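Local coordinates for protein taurine dioxygenase (Burkholderia ambifaria, PDB 5VN6) that probably acts as a metal-dependent taurine dioxygenase of the TfdA family, an oxygenase group that normally uses iron, here with magnesium bound at the metal site, at residues A[9-13]-A[22-26]; A[49-53]-A[247-251]; A[56-62]-A[119-123]; A[157-161]-A[201-205]. All coordinates share one frame; numbering follows the deposited sequence.

Contact 1. Residues A[9-13]-A[22-26]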
# COMPACT_ATOMS: atom_id res chain seq x y z
N MET A 9 15.79 24.31 9.85
CA MET A 9 14.81 23.30 10.24
C MET A 9 15.30 21.92 9.82
O MET A 9 16.12 21.79 8.91
CB MET A 9 13.45 23.60 9.61
CG MET A 9 13.43 23.63 8.08
SD MET A 9 11.75 23.57 7.38
CE MET A 9 12.11 23.24 5.66
N ARG A 10 14.81 20.89 10.50
CA ARG A 10 15.21 19.51 10.25
C ARG A 10 14.23 18.86 9.29
O ARG A 10 13.01 18.94 9.50
CB ARG A 10 15.29 18.71 11.55
CG ARG A 10 16.26 19.30 12.58
CD ARG A 10 16.61 18.33 13.72
NE ARG A 10 15.48 18.02 14.60
CZ ARG A 10 14.93 18.88 15.46
NH1 ARG A 10 15.38 20.12 15.55
NH2 ARG A 10 13.92 18.49 16.23
N VAL A 11 14.75 18.27 8.22
CA VAL A 11 13.93 17.57 7.23
C VAL A 11 14.28 16.09 7.33
O VAL A 11 15.43 15.70 7.10
CB VAL A 11 14.17 18.10 5.82
CG1 VAL A 11 13.29 17.34 4.81
CG2 VAL A 11 13.91 19.61 5.74
N GLU A 12 13.29 15.26 7.66
CA GLU A 12 13.52 13.83 7.87
C GLU A 12 12.66 13.00 6.92
O GLU A 12 11.46 12.80 7.18
CB GLU A 12 13.23 13.44 9.32
CG GLU A 12 14.37 13.79 10.29
CD GLU A 12 14.27 13.07 11.63
OE1 GLU A 12 13.49 12.09 11.74
OE2 GLU A 12 14.96 13.48 12.58
N PRO A 13 13.22 12.52 5.80
CA PRO A 13 12.41 11.72 4.87
C PRO A 13 11.90 10.45 5.54
O PRO A 13 12.56 9.87 6.40
CB PRO A 13 13.40 11.39 3.74
CG PRO A 13 14.48 12.43 3.85
CD PRO A 13 14.58 12.78 5.30
N LEU A 22 8.84 17.57 8.91
CA LEU A 22 9.51 18.81 9.26
C LEU A 22 9.54 18.92 10.78
O LEU A 22 8.50 18.84 11.42
CB LEU A 22 8.77 20.01 8.66
CG LEU A 22 8.64 20.04 7.13
CD1 LEU A 22 8.13 21.41 6.69
CD2 LEU A 22 9.97 19.70 6.47
N LEU A 23 10.73 19.10 11.34
CA LEU A 23 10.92 19.20 12.78
C LEU A 23 11.47 20.58 13.14
O LEU A 23 12.17 21.22 12.35
CB LEU A 23 11.87 18.12 13.29
CG LEU A 23 11.38 16.69 13.00
CD1 LEU A 23 12.53 15.83 12.64
CD2 LEU A 23 10.66 16.13 14.21
N GLY A 24 11.15 21.02 14.36
CA GLY A 24 11.51 22.37 14.77
C GLY A 24 10.85 23.44 13.94
O GLY A 24 11.45 24.49 13.71
N VAL A 25 9.63 23.20 13.47
CA VAL A 25 8.92 24.12 12.59
C VAL A 25 7.54 24.38 13.16
O VAL A 25 6.76 23.44 13.38
CB VAL A 25 8.80 23.57 11.16
CG1 VAL A 25 7.77 24.37 10.38
CG2 VAL A 25 10.13 23.60 10.47
N ASN A 26 7.22 25.65 13.36
CA ASN A 26 5.87 26.07 13.71
C ASN A 26 5.29 26.71 12.46
O ASN A 26 5.82 27.71 11.98
CB ASN A 26 5.88 27.06 14.88
CG ASN A 26 4.49 27.35 15.40
OD1 ASN A 26 3.51 27.36 14.64
ND2 ASN A 26 4.39 27.67 16.69
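The guanidinium of Arg10 lays one face over the side-chain stem of Leu23, with NH2 3.6 Å from Leu23 CB, while the backbone N of Gly24 approaches the same group obliquely. The carboxylate of Glu12 meets the other end of Leu23: both its CD and its OE2 are 3.4 Å from Leu23 CD1. Leu23 thus lies between two charged residues, and it is their aliphatic stems and flat ends, not a salt bridge, that cover it. A bend at chi3 (-67°) folds the arginine back across the leucine, so that the two side chains cross at about a right angle. Long, flexible, charged side chains suit this place, since they can shield a leucine at the surface while their polar ends remain near solvent.

The backbones form a beta hairpin, strands 10-13 and 20-23, at the margin of the large mixed sheet. Arg10 and Leu23 are an antiparallel hydrogen-bonded pair: Leu23 N donates to Arg10 O at 2.9 Å and 168°, and Arg10 N returns a bond to Leu23 O at 3.2 Å. Val11 and Leu22, the adjoining non-hydrogen-bonded pair, point to the other face of the sheet, where Val11 CG2 lies 4.0 Å from Leu22 CD2 and the two side chains run side by side. Leu22 continues inward onto Leu50 and Leu52, and Val11 rests on Gln43 and His47 of helix 34-47. Gly24, with its positive phi of 63°, ends the pairing in a conformation that glycine adopts easily. Beyond it Val25 comes back toward Met9, its CG2 a tight 3.4 Å from Met9 CB and 3.5 Å from SD.

Contact 2. Residues A[49-53]-A[247-251]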
# COMPACT_ATOMS: atom_id res chain seq x y z
N VAL A 49 5.03 15.45 -0.30
CA VAL A 49 4.14 15.60 0.84
C VAL A 49 4.99 15.83 2.09
O VAL A 49 5.99 15.14 2.30
CB VAL A 49 3.20 14.38 1.02
CG1 VAL A 49 3.98 13.07 1.18
CG2 VAL A 49 2.23 14.59 2.22
N LEU A 50 4.59 16.82 2.90
CA LEU A 50 5.30 17.18 4.12
C LEU A 50 4.40 16.95 5.33
O LEU A 50 3.20 17.21 5.27
CB LEU A 50 5.77 18.65 4.10
CG LEU A 50 6.75 19.08 3.00
CD1 LEU A 50 6.95 20.61 3.01
CD2 LEU A 50 8.09 18.35 3.14
N PHE A 51 4.99 16.45 6.42
CA PHE A 51 4.26 16.13 7.64
C PHE A 51 4.83 16.90 8.82
O PHE A 51 6.04 17.12 8.92
CB PHE A 51 4.32 14.62 7.95
CG PHE A 51 3.84 13.76 6.82
CD1 PHE A 51 2.50 13.65 6.54
CD2 PHE A 51 4.75 13.04 6.04
CE1 PHE A 51 2.06 12.87 5.51
CE2 PHE A 51 4.32 12.25 5.01
CZ PHE A 51 2.97 12.16 4.73
N LEU A 52 3.94 17.31 9.72
CA LEU A 52 4.36 17.97 10.95
C LEU A 52 3.52 17.45 12.10
O LEU A 52 2.33 17.20 11.95
CB LEU A 52 4.22 19.49 10.84
CG LEU A 52 5.06 20.22 9.79
CD1 LEU A 52 4.37 20.27 8.41
CD2 LEU A 52 5.39 21.60 10.28
N ARG A 53 4.15 17.32 13.27
CA ARG A 53 3.45 16.97 14.50
C ARG A 53 3.23 18.21 15.34
O ARG A 53 3.90 19.23 15.17
CB ARG A 53 4.25 15.95 15.33
CG ARG A 53 4.56 14.63 14.60
CD ARG A 53 3.34 13.73 14.55
NE ARG A 53 3.69 12.38 14.10
CZ ARG A 53 2.81 11.52 13.59
NH1 ARG A 53 1.54 11.86 13.45
NH2 ARG A 53 3.23 10.32 13.19
N VAL A 247 4.04 6.30 0.71
CA VAL A 247 4.30 6.56 2.12
C VAL A 247 2.98 6.45 2.85
O VAL A 247 1.92 6.73 2.29
CB VAL A 247 4.97 7.94 2.35
CG1 VAL A 247 4.09 9.14 1.85
CG2 VAL A 247 5.34 8.12 3.80
N ARG A 248 3.04 6.02 4.11
CA ARG A 248 1.86 5.84 4.95
C ARG A 248 2.04 6.64 6.23
O ARG A 248 3.05 6.50 6.91
CB ARG A 248 1.61 4.36 5.29
CG ARG A 248 0.38 4.15 6.19
CD ARG A 248 -0.29 2.81 5.93
NE ARG A 248 -1.40 2.56 6.83
CZ ARG A 248 -2.33 1.63 6.64
NH1 ARG A 248 -3.32 1.47 7.52
NH2 ARG A 248 -2.29 0.85 5.57
N TRP A 249 1.06 7.49 6.55
CA TRP A 249 1.17 8.42 7.65
C TRP A 249 0.10 8.10 8.68
O TRP A 249 -1.06 7.86 8.32
CB TRP A 249 1.02 9.87 7.16
CG TRP A 249 0.99 10.93 8.22
CD1 TRP A 249 -0.09 11.69 8.59
CD2 TRP A 249 2.10 11.39 9.01
NE1 TRP A 249 0.27 12.58 9.57
CE2 TRP A 249 1.60 12.42 9.85
CE3 TRP A 249 3.44 11.02 9.11
CZ2 TRP A 249 2.42 13.10 10.76
CZ3 TRP A 249 4.26 11.70 10.03
CH2 TRP A 249 3.74 12.73 10.83
N ARG A 250 0.50 8.07 9.95
CA ARG A 250 -0.42 7.83 11.05
C ARG A 250 -0.71 9.15 11.75
O ARG A 250 0.22 9.86 12.15
CB ARG A 250 0.16 6.83 12.05
CG ARG A 250 -0.81 6.53 13.16
CD ARG A 250 -0.32 5.37 14.01
NE ARG A 250 -1.19 5.17 15.15
CZ ARG A 250 -1.02 4.22 16.07
NH1 ARG A 250 -0.01 3.37 15.97
NH2 ARG A 250 -1.88 4.13 17.07
N TRP A 251 -1.99 9.47 11.88
CA TRP A 251 -2.40 10.77 12.43
C TRP A 251 -2.35 10.79 13.95
O TRP A 251 -2.63 9.79 14.62
CB TRP A 251 -3.81 11.12 11.97
CG TRP A 251 -3.90 11.32 10.49
CD1 TRP A 251 -4.28 10.41 9.55
CD2 TRP A 251 -3.55 12.52 9.78
NE1 TRP A 251 -4.20 10.97 8.28
CE2 TRP A 251 -3.76 12.27 8.41
CE3 TRP A 251 -3.10 13.78 10.18
CZ2 TRP A 251 -3.53 13.24 7.43
CZ3 TRP A 251 -2.86 14.74 9.21
CH2 TRP A 251 -3.08 14.46 7.85
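Stacking dominates here, for the indole of Trp249 is covered on both faces. On one face lies the ring of Phe51 in an offset stack with the five-membered ring, centroids 4.2 Å apart and planes 12° from parallel. Phe51 CB adds a CH-pi contact, 3.5 Å from the centroid of the six-membered ring. The opposite face takes the guanidinium of Arg53, lying nearly flat with centres 3.7 Å apart; a bend at chi2 (-77°) brings it back over the indole.

Hydrogen bonding fixes that guanidinium from its edge. Arg53 NH1 gives a bond of 2.7 Å to Arg250 O, in the carbonyl plane and close to the guanidinium plane, and NH2 adds a weak one to the same oxygen. NH1 also bonds to Ser255.

Apolar packing continues the contact, with Val49 CG1 4.0 Å from Val247 CG1. Valine favours the strand conformation and gives a compact apolar surface between sheets: strands 49-52 and 247-249 belong to different sheets, packed as in the double-stranded beta-helix of the cupin group, and the axes of the two short segments approach to 10.1 Å.

A cation spread over a flat group suits this setting: its face rests on the electron-rich indole while its edge N-H groups serve a backbone carbonyl, which would probably stabilise the charge.

Contact 3. Residues A[56-62]-A[119-123]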
# COMPACT_ATOMS: atom_id res chain seq x y z
N ASP A 56 0.04 23.27 17.07
CA ASP A 56 -0.96 23.97 17.86
C ASP A 56 -1.10 25.37 17.27
O ASP A 56 -0.41 26.30 17.66
CB ASP A 56 -0.56 24.01 19.32
CG ASP A 56 -1.58 24.73 20.19
OD1 ASP A 56 -2.72 24.24 20.29
OD2 ASP A 56 -1.23 25.77 20.78
N ILE A 57 -2.07 25.52 16.36
CA ILE A 57 -2.21 26.75 15.59
C ILE A 57 -3.69 27.10 15.55
O ILE A 57 -4.56 26.27 15.82
CB ILE A 57 -1.66 26.62 14.16
CG1 ILE A 57 -2.39 25.50 13.40
CG2 ILE A 57 -0.16 26.32 14.19
CD1 ILE A 57 -1.96 25.34 11.94
N THR A 58 -3.97 28.34 15.18
CA THR A 58 -5.34 28.77 15.03
C THR A 58 -5.80 28.53 13.60
O THR A 58 -5.00 28.30 12.69
CB THR A 58 -5.47 30.25 15.37
OG1 THR A 58 -4.94 31.03 14.30
CG2 THR A 58 -4.69 30.56 16.64
N ARG A 59 -7.12 28.55 13.42
CA ARG A 59 -7.67 28.35 12.09
C ARG A 59 -7.27 29.49 11.16
O ARG A 59 -6.98 29.26 9.97
CB ARG A 59 -9.18 28.17 12.19
CG ARG A 59 -9.52 26.97 13.07
CD ARG A 59 -10.99 26.87 13.44
NE ARG A 59 -11.36 25.53 13.88
CZ ARG A 59 -10.93 24.94 14.99
NH1 ARG A 59 -10.09 25.57 15.81
NH2 ARG A 59 -11.34 23.71 15.29
N ALA A 60 -7.22 30.72 11.68
CA ALA A 60 -6.72 31.83 10.87
C ALA A 60 -5.29 31.56 10.42
O ALA A 60 -4.95 31.80 9.25
CB ALA A 60 -6.84 33.15 11.63
N GLU A 61 -4.45 31.01 11.31
CA GLU A 61 -3.08 30.69 10.91
C GLU A 61 -3.03 29.53 9.91
O GLU A 61 -2.24 29.57 8.96
CB GLU A 61 -2.23 30.36 12.14
CG GLU A 61 -2.10 31.51 13.12
CD GLU A 61 -1.36 31.13 14.39
OE1 GLU A 61 -1.51 29.98 14.85
OE2 GLU A 61 -0.65 32.00 14.94
N HIS A 62 -3.88 28.51 10.10
CA HIS A 62 -3.97 27.42 9.12
C HIS A 62 -4.33 27.96 7.75
O HIS A 62 -3.71 27.61 6.73
CB HIS A 62 -5.02 26.40 9.60
CG HIS A 62 -5.19 25.19 8.71
ND1 HIS A 62 -5.95 24.10 9.08
CD2 HIS A 62 -4.70 24.91 7.47
CE1 HIS A 62 -5.93 23.20 8.12
NE2 HIS A 62 -5.19 23.66 7.13
N CYS A 119 -3.06 20.92 -0.74
CA CYS A 119 -3.90 20.99 0.44
C CYS A 119 -3.03 21.03 1.70
O CYS A 119 -1.95 20.44 1.76
CB CYS A 119 -4.83 19.77 0.47
SG CYS A 119 -6.02 19.72 1.81
N VAL A 120 -3.54 21.72 2.72
CA VAL A 120 -2.98 21.70 4.07
C VAL A 120 -4.04 21.12 4.98
O VAL A 120 -5.09 21.74 5.20
CB VAL A 120 -2.54 23.08 4.56
CG1 VAL A 120 -1.98 22.96 5.97
CG2 VAL A 120 -1.52 23.73 3.59
N LEU A 121 -3.78 19.93 5.52
CA LEU A 121 -4.76 19.13 6.24
C LEU A 121 -4.31 18.95 7.68
O LEU A 121 -3.18 18.52 7.92
CB LEU A 121 -4.93 17.77 5.55
CG LEU A 121 -5.89 16.76 6.22
CD1 LEU A 121 -7.30 17.33 6.31
CD2 LEU A 121 -5.90 15.42 5.49
N ARG A 122 -5.18 19.29 8.64
CA ARG A 122 -4.85 19.16 10.05
C ARG A 122 -5.83 18.23 10.75
O ARG A 122 -7.04 18.30 10.53
CB ARG A 122 -4.84 20.53 10.77
CG ARG A 122 -4.52 20.38 12.26
CD ARG A 122 -4.08 21.64 12.96
NE ARG A 122 -5.19 22.52 13.24
CZ ARG A 122 -5.29 23.31 14.30
NH1 ARG A 122 -4.33 23.33 15.22
NH2 ARG A 122 -6.36 24.09 14.42
N CYS A 123 -5.30 17.35 11.60
CA CYS A 123 -6.13 16.47 12.41
C CYS A 123 -6.45 17.16 13.72
O CYS A 123 -5.54 17.50 14.48
CB CYS A 123 -5.43 15.13 12.67
SG CYS A 123 -6.39 13.97 13.71
O HOH W 1 -7.17 23.84 11.76
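Hydrogen bonding begins with His62, whose NE2 donates to Val120 O at 2.7 Å and 152°. The oxygen lies in the ring plane, but the nitrogen sits above the carbonyl plane. With CG anti to its backbone N (chi1 -178°), the histidine reaches from the helix to the strand. Arg122 extends the other way: its NH1 is held mainly by Gln55 O and makes a weak second bond to Ile57 O at 3.0 Å.

A water joins the two side chains, accepting from Arg122 NE at 2.8 Å and lying 3.0 Å from His62 ND1. Both nitrogens of this buried ring therefore have polar partners.

In van der Waals contact, Ile57 CG1 rests over one face of the Arg122 guanidinium, 3.4 Å from NH1, and Val120 CG1 lies 3.5 Å from His62 NE2. Arg59 NH1 comes within 4.2 Å of Arg122 NH2, like charges probably eased by the salt bridge of Arg59 to Glu280.

Thr58 and Glu61 form a capping box that starts helix 59-67: threonine's short hydroxyl can reach Glu61 N, and the longer glutamate accepts from Thr58 N. That turn rests on strand 118-125, between strands 256-260 and 278-284, while His62 touches Leu87 of strand 87-91.

Contact 4. Residues A[157-161]-A[201-205]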
# COMPACT_ATOMS: atom_id res chain seq x y z
N ARG A 157 -4.76 11.27 -24.04
CA ARG A 157 -5.56 12.11 -23.16
C ARG A 157 -6.71 11.25 -22.66
O ARG A 157 -7.09 10.27 -23.29
CB ARG A 157 -6.08 13.36 -23.88
CG ARG A 157 -4.98 14.14 -24.59
CD ARG A 157 -5.47 15.38 -25.38
NE ARG A 157 -6.15 16.35 -24.54
CZ ARG A 157 -5.52 17.14 -23.67
NH1 ARG A 157 -4.20 17.06 -23.53
NH2 ARG A 157 -6.21 18.00 -22.93
N ALA A 158 -7.27 11.62 -21.51
CA ALA A 158 -8.27 10.78 -20.87
C ALA A 158 -9.23 11.65 -20.08
O ALA A 158 -8.90 12.78 -19.73
CB ALA A 158 -7.61 9.74 -19.96
N ARG A 159 -10.43 11.12 -19.81
CA ARG A 159 -11.46 11.89 -19.12
C ARG A 159 -11.64 11.42 -17.67
O ARG A 159 -11.54 10.22 -17.38
CB ARG A 159 -12.79 11.84 -19.88
CG ARG A 159 -12.83 12.93 -20.98
CD ARG A 159 -14.15 13.07 -21.73
NE ARG A 159 -13.95 13.82 -22.97
CZ ARG A 159 -13.87 15.15 -23.05
NH1 ARG A 159 -13.99 15.91 -21.97
NH2 ARG A 159 -13.66 15.73 -24.22
N HIS A 160 -11.86 12.40 -16.78
CA HIS A 160 -12.02 12.21 -15.34
C HIS A 160 -13.40 12.68 -14.94
O HIS A 160 -13.76 13.83 -15.20
CB HIS A 160 -10.97 13.00 -14.56
CG HIS A 160 -9.56 12.72 -14.98
ND1 HIS A 160 -8.58 12.39 -14.07
CD2 HIS A 160 -8.97 12.71 -16.20
CE1 HIS A 160 -7.44 12.21 -14.71
NE2 HIS A 160 -7.65 12.38 -16.01
N SER A 161 -14.18 11.81 -14.30
CA SER A 161 -15.61 12.01 -14.21
C SER A 161 -16.07 12.08 -12.77
O SER A 161 -15.81 11.16 -11.99
CB SER A 161 -16.37 10.89 -14.94
OG SER A 161 -17.74 10.92 -14.62
N LEU A 201 2.55 10.75 -14.18
CA LEU A 201 1.50 9.85 -14.65
C LEU A 201 0.17 10.31 -14.08
O LEU A 201 -0.09 10.17 -12.87
CB LEU A 201 1.83 8.41 -14.29
CG LEU A 201 0.77 7.37 -14.70
CD1 LEU A 201 0.49 7.40 -16.22
CD2 LEU A 201 1.19 5.96 -14.23
N TYR A 202 -0.69 10.86 -14.94
CA TYR A 202 -1.88 11.58 -14.50
C TYR A 202 -3.19 10.89 -14.89
O TYR A 202 -4.06 11.48 -15.54
CB TYR A 202 -1.82 13.02 -15.06
CG TYR A 202 -2.72 13.96 -14.30
CD1 TYR A 202 -3.77 14.61 -14.93
CD2 TYR A 202 -2.52 14.19 -12.93
CE1 TYR A 202 -4.60 15.46 -14.23
CE2 TYR A 202 -3.36 15.01 -12.22
CZ TYR A 202 -4.40 15.66 -12.89
OH TYR A 202 -5.25 16.50 -12.22
N VAL A 203 -3.35 9.63 -14.48
CA VAL A 203 -4.64 8.94 -14.48
C VAL A 203 -4.82 8.33 -13.09
O VAL A 203 -3.85 7.94 -12.43
CB VAL A 203 -4.73 7.87 -15.59
CG1 VAL A 203 -4.75 8.56 -16.98
CG2 VAL A 203 -3.55 6.85 -15.48
N ASN A 204 -6.07 8.25 -12.64
CA ASN A 204 -6.34 7.77 -11.29
C ASN A 204 -7.76 7.19 -11.25
O ASN A 204 -8.38 6.97 -12.30
CB ASN A 204 -6.13 8.89 -10.25
CG ASN A 204 -7.21 9.97 -10.30
OD1 ASN A 204 -8.28 9.81 -9.73
ND2 ASN A 204 -6.90 11.10 -10.93
N ALA A 205 -8.27 6.96 -10.03
CA ALA A 205 -9.57 6.30 -9.86
C ALA A 205 -10.69 7.08 -10.54
O ALA A 205 -11.69 6.49 -10.94
CB ALA A 205 -9.88 6.12 -8.37
O HOH W 2 -5.55 12.02 -17.92
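His160 buries by far the most surface here, and its imidazole meets the chain of 201-205 by the ring edge. CE1 lies 3.6 Å from Tyr202 O, near the plane of the ring, and ND1 is 3.8 Å from Asn204 ND2, also at the edge. The amide plane of Asn204 stands 57° from that of the ring. Neither approach is a direct hydrogen bond; a water bridges instead, 2.9 Å from both His160 NE2 and Tyr202 O. His160 ND1 is bonded to Ser110 OG, the same hydroxyl that bonds Asn204 ND2, so one serine ties the histidine to the asparagine. Asn204 OD1 accepts from Phe206 N, so both ends of the amide are held. Histidine suits this buried place because a compact ring offers polar atoms on two sides.

Strand 157-160 is an inner strand of an antiparallel four-stranded sheet, paired with strands 185-192 and 207-210. The residues of 201-205 belong to the connection between the sheet's two outermost strands, 199-201 and 207-210, and pass across its face.

Val203 supplies the apolar part of the contact. Its CG1 lies 4.3 Å from Ala158 CB, where a small residue lets the connection come near the strand, and its side chain also packs on Leu233, Leu236 and Ile237 of helix 228-237. Tyr202 sets its ring obliquely to the imidazole, centroids 5.6 Å apart, and makes a cation-pi contact with Arg191.

Contacts 1, 2 and 3 all reach the large mixed sheet and touch one another. Leu22 N probably hydrogen-bonds Phe51 O (2.8 Å), joining contact 1 to contact 2; Asn26 OD1 packs 3.8 Å from Ile57 CG2 between contacts 1 and 3; and Trp251 CZ2 packs 3.8 Å from Leu121 CD2 between contacts 2 and 3. Contact 4 lies on the other side of the chain's centre, its nearest atoms about 12 Å from contact 3. The side chains of Trp251 (contact 2), Leu121 (contact 3) and Asn204 (contact 4) lie about 10, 8 and 9 Å from the magnesium held by His106, Asp108 and His266; that of Asn204 is about 4 Å from the His106 side chain.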